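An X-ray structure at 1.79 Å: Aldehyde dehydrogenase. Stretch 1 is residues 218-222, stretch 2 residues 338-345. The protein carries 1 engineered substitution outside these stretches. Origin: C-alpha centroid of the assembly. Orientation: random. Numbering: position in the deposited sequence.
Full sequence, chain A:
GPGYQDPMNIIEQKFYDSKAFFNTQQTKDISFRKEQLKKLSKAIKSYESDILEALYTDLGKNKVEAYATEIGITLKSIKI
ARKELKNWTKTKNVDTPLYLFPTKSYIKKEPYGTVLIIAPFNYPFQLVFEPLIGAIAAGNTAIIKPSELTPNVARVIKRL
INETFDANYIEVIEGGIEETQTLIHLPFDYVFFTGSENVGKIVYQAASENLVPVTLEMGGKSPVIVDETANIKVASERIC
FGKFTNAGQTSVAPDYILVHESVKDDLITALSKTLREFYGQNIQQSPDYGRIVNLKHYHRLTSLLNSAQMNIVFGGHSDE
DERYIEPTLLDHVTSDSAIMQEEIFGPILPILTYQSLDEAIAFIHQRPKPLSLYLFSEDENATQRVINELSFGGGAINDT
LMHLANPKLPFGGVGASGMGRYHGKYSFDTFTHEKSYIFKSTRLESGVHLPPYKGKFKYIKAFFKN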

ATOM      1  N   MET A 218      -0.235 -13.172   5.404  1.00 21.39           N
ATOM      2  CA  MET A 218      -1.051 -14.241   5.967  1.00 21.16           C
ATOM      3  C   MET A 218      -0.788 -15.579   5.275  1.00 24.49           C
ATOM      4  O   MET A 218       0.373 -15.916   5.010  1.00 28.70           O
ATOM      5  N   GLY A 219      -1.834 -16.359   5.006  1.00 23.37           N
ATOM      6  CA  GLY A 219      -1.643 -17.760   4.709  1.00 27.91           C
ATOM      7  C   GLY A 219      -2.481 -18.235   3.531  1.00 29.12           C
ATOM      8  O   GLY A 219      -2.831 -17.474   2.626  1.00 29.03           O
ATOM      9  N   GLY A 220      -2.785 -19.522   3.557  1.00 25.25           N
ATOM     10  CA  GLY A 220      -3.405 -20.225   2.461  1.00 22.34           C
ATOM     11  C   GLY A 220      -2.693 -21.542   2.248  1.00 24.15           C
ATOM     12  O   GLY A 220      -1.875 -21.961   3.067  1.00 23.27           O
ATOM     13  N   LYS A 221      -3.001 -22.200   1.136  1.00 21.23           N
ATOM     14  CA  LYS A 221      -2.406 -23.493   0.800  1.00 19.85           C
ATOM     15  C   LYS A 221      -1.651 -23.320  -0.517  1.00 18.19           C
ATOM     16  O   LYS A 221      -2.263 -23.248  -1.587  1.00 20.86           O
ATOM     17  N   SER A 222      -0.322 -23.242  -0.431  1.00 18.70           N
ATOM     18  CA  SER A 222       0.510 -22.984  -1.603  1.00 19.67           C
ATOM     19  C   SER A 222       0.610 -24.237  -2.466  1.00 19.55           C
ATOM     20  O   SER A 222       1.108 -25.260  -1.990  1.00 19.55           O
ATOM     21  N   ALA A 338      -9.557 -34.170   4.755  1.00 25.95           N
ATOM     22  CA  ALA A 338      -9.308 -33.216   5.832  1.00 26.97           C
ATOM     23  C   ALA A 338      -8.012 -32.453   5.595  1.00 26.16           C
ATOM     24  O   ALA A 338      -7.907 -31.267   5.929  1.00 26.30           O
ATOM     25  N   ILE A 339      -7.017 -33.118   5.002  1.00 23.96           N
ATOM     26  CA  ILE A 339      -5.729 -32.488   4.744  1.00 24.90           C
ATOM     27  C   ILE A 339      -5.831 -31.386   3.694  1.00 24.72           C
ATOM     28  O   ILE A 339      -4.932 -30.541   3.600  1.00 22.21           O
ATOM     29  N   MET A 340      -6.905 -31.354   2.908  1.00 24.66           N
ATOM     30  CA  MET A 340      -7.101 -30.316   1.907  1.00 24.27           C
ATOM     31  C   MET A 340      -8.065 -29.228   2.366  1.00 26.48           C
ATOM     32  O   MET A 340      -8.465 -28.385   1.556  1.00 30.85           O
ATOM     33  N   GLN A 341      -8.443 -29.222   3.646  1.00 24.59           N
ATOM     34  CA  GLN A 341      -9.371 -28.235   4.174  1.00 25.82           C
ATOM     35  C   GLN A 341      -8.701 -27.151   5.005  1.00 29.36           C
ATOM     36  O   GLN A 341      -9.356 -26.155   5.333  1.00 35.35           O
ATOM     37  N   GLU A 342      -7.428 -27.312   5.360  1.00 27.60           N
ATOM     38  CA  GLU A 342      -6.737 -26.346   6.200  1.00 28.41           C
ATOM     39  C   GLU A 342      -5.297 -26.204   5.732  1.00 25.76           C
ATOM     40  O   GLU A 342      -4.733 -27.119   5.125  1.00 24.57           O
ATOM     41  N   GLU A 343      -4.712 -25.038   6.006  1.00 24.34           N
ATOM     42  CA  GLU A 343      -3.280 -24.866   5.804  1.00 25.72           C
ATOM     43  C   GLU A 343      -2.533 -25.837   6.705  1.00 23.36           C
ATOM     44  O   GLU A 343      -2.689 -25.807   7.930  1.00 21.58           O
ATOM     45  N   ILE A 344      -1.733 -26.712   6.097  1.00 23.12           N
ATOM     46  CA  ILE A 344      -1.126 -27.809   6.845  1.00 19.74           C
ATOM     47  C   ILE A 344      -0.113 -27.280   7.851  1.00 19.84           C
ATOM     48  O   ILE A 344      -0.151 -27.634   9.035  1.00 22.26           O
ATOM     49  N   PHE A 345       0.800 -26.421   7.396  1.00 20.66           N
ATOM     50  CA  PHE A 345       1.823 -25.822   8.251  1.00 22.73           C
ATOM     51  C   PHE A 345       2.573 -26.901   9.030  1.00 22.53           C
ATOM     52  O   PHE A 345       2.787 -26.804  10.241  1.00 20.64           O
TER

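The contact between these two stretches is small, 278 Å² counting both sides, and two charged residues, Lys221 and Glu343, account for most of it. Lys221 CA and Glu343 CA, 5.3 Å apart, are the nearest CA pair across the stretches, yet the two charges do not pair with each other. Each reaches instead for the backbone of the opposite segment.

Lys221 has the larger share. Its CA-to-CB bond points sideways, but the chain, with chi angles m, t, p, p, brings its end close to the second stretch. The first part of the chain passes the backbone of Glu343, with Lys221 CG 3.8 Å from Glu343 CA. Further along, Lys221 CE lies 3.7 Å from Met340 O and 3.9 Å from Met340 CE. The two p torsions at the end turn the ammonium group among the carbonyls of the loop: Lys221 NZ donates to Ile339 O at 3.0 Å and to Glu342 O at 2.6 Å. Lysine suits this place because its methylene chain can lie against nonpolar atoms while its terminal nitrogen, with several protons to give, ties together carbonyls from different points of a segment that has little regular structure. The nitrogen also has a hydrogen-bond partner elsewhere in the structure.

Around this chain are nonpolar neighbours. Met340, m at all three chi angles, starts sideways, but its chain curls so that its methyl end comes nearer the lysine, as a flexible thioether chain readily does. Ile344, m then t, places CG1 3.8 Å from Lys221 NZ.

Glu343 reaches in the other direction. It too leaves its backbone sideways, but t settings at chi1 and chi2 extend it until the carboxylate meets the glycines. Gly220 N donates to Glu343 OE1 at 3.1 Å, with a nearly straight N-H...O angle of 171°. An extended acidic chain is well suited to accept from a backbone amide at this distance. The fit is tight: Gly220 O lies 3.0 Å from Glu343 CD, and because this oxygen and those of the carboxylate are all acceptors, their proximity brings no hydrogen bond.

Gly219 makes room for this approach. Gly219 CA is 3.5 Å from Glu343 OE1, and an ideal CB on Gly219 would come within 2.3 Å of Glu343 OE1, a clash. At Gly220 the reason is local: with phi/psi of 135/-169°, a CB would be jammed against the carbonyl oxygen of the preceding residue.

Glu342 directs its CA-to-CB bond away and contributes chiefly its carbonyl, while Met218 also points away and makes no contact.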

ATOM      1  CB  MET A 218      -2.528 -13.841   5.930  1.00 20.78           C
ATOM      2  CG  MET A 218      -2.800 -12.643   6.855  1.00 22.71           C
ATOM      3  SD  MET A 218      -4.424 -11.861   6.807  1.00 26.31           S
ATOM      4  CE  MET A 218      -4.542 -11.341   5.101  1.00 23.95           C
ATOM      5  CB  LYS A 221      -3.478 -24.579   0.727  1.00 18.55           C
ATOM      6  CG  LYS A 221      -4.181 -24.826   2.068  1.00 20.52           C
ATOM      7  CD  LYS A 221      -5.385 -25.753   1.939  1.00 21.60           C
ATOM      8  CE  LYS A 221      -4.972 -27.169   1.588  1.00 24.34           C
ATOM      9  NZ  LYS A 221      -4.193 -27.815   2.683  1.00 20.58           N
ATOM     10  CB  SER A 222       1.899 -22.527  -1.174  1.00 18.96           C
ATOM     11  OG  SER A 222       1.850 -21.328  -0.415  1.00 21.29           O
ATOM     12  CB  ALA A 338      -9.264 -33.941   7.176  1.00 27.87           C
ATOM     13  CB  ILE A 339      -4.705 -33.565   4.334  1.00 25.08           C
ATOM     14  CG1 ILE A 339      -3.278 -33.027   4.441  1.00 26.07           C
ATOM     15  CG2 ILE A 339      -4.986 -34.070   2.929  1.00 26.40           C
ATOM     16  CD1 ILE A 339      -2.795 -32.872   5.862  1.00 25.18           C
ATOM     17  CB  MET A 340      -7.590 -30.929   0.594  1.00 21.64           C
ATOM     18  CG  MET A 340      -6.538 -31.749  -0.127  1.00 20.45           C
ATOM     19  SD  MET A 340      -5.026 -30.812  -0.433  1.00 24.58           S
ATOM     20  CE  MET A 340      -5.655 -29.508  -1.487  1.00 25.21           C
ATOM     21  CB  GLN A 341     -10.450 -28.915   5.031  1.00 26.19           C
ATOM     22  CG  GLN A 341     -11.119 -30.102   4.367  1.00 28.80           C
ATOM     23  CD  GLN A 341     -11.712 -29.759   3.017  1.00 33.43           C
ATOM     24  OE1 GLN A 341     -12.349 -28.720   2.850  1.00 36.03           O
ATOM     25  NE2 GLN A 341     -11.500 -30.633   2.041  1.00 34.07           N
ATOM     26  CB  GLU A 342      -6.770 -26.765   7.683  1.00 33.38           C
ATOM     27  CG  GLU A 342      -6.007 -28.052   7.990  1.00 36.29           C
ATOM     28  CD  GLU A 342      -5.925 -28.353   9.479  1.00 38.18           C
ATOM     29  OE1 GLU A 342      -6.806 -29.079   9.990  1.00 36.86           O
ATOM     30  OE2 GLU A 342      -4.979 -27.870  10.140  1.00 36.62           O
ATOM     31  CB  GLU A 343      -2.868 -23.423   6.096  1.00 22.97           C
ATOM     32  CG  GLU A 343      -1.374 -23.149   5.923  1.00 23.67           C
ATOM     33  CD  GLU A 343      -1.035 -21.667   5.968  1.00 24.61           C
ATOM     34  OE1 GLU A 343      -1.947 -20.850   6.218  1.00 24.71           O
ATOM     35  OE2 GLU A 343       0.144 -21.318   5.744  1.00 23.97           O
ATOM     36  CB  ILE A 344      -0.495 -28.822   5.876  1.00 20.87           C
ATOM     37  CG1 ILE A 344      -1.571 -29.364   4.937  1.00 20.77           C
ATOM     38  CG2 ILE A 344       0.181 -29.947   6.638  1.00 18.01           C
ATOM     39  CD1 ILE A 344      -1.030 -30.179   3.809  1.00 18.06           C
ATOM     40  CB  PHE A 345       1.208 -24.784   9.191  1.00 21.56           C
ATOM     41  CG  PHE A 345       1.984 -23.500   9.272  1.00 23.14           C
ATOM     42  CD1 PHE A 345       1.971 -22.602   8.217  1.00 19.36           C
ATOM     43  CD2 PHE A 345       2.714 -23.185  10.405  1.00 24.54           C
ATOM     44  CE1 PHE A 345       2.680 -21.416   8.288  1.00 22.61           C
ATOM     45  CE2 PHE A 345       3.425 -22.000  10.482  1.00 24.09           C
ATOM     46  CZ  PHE A 345       3.409 -21.115   9.422  1.00 19.91           C
TER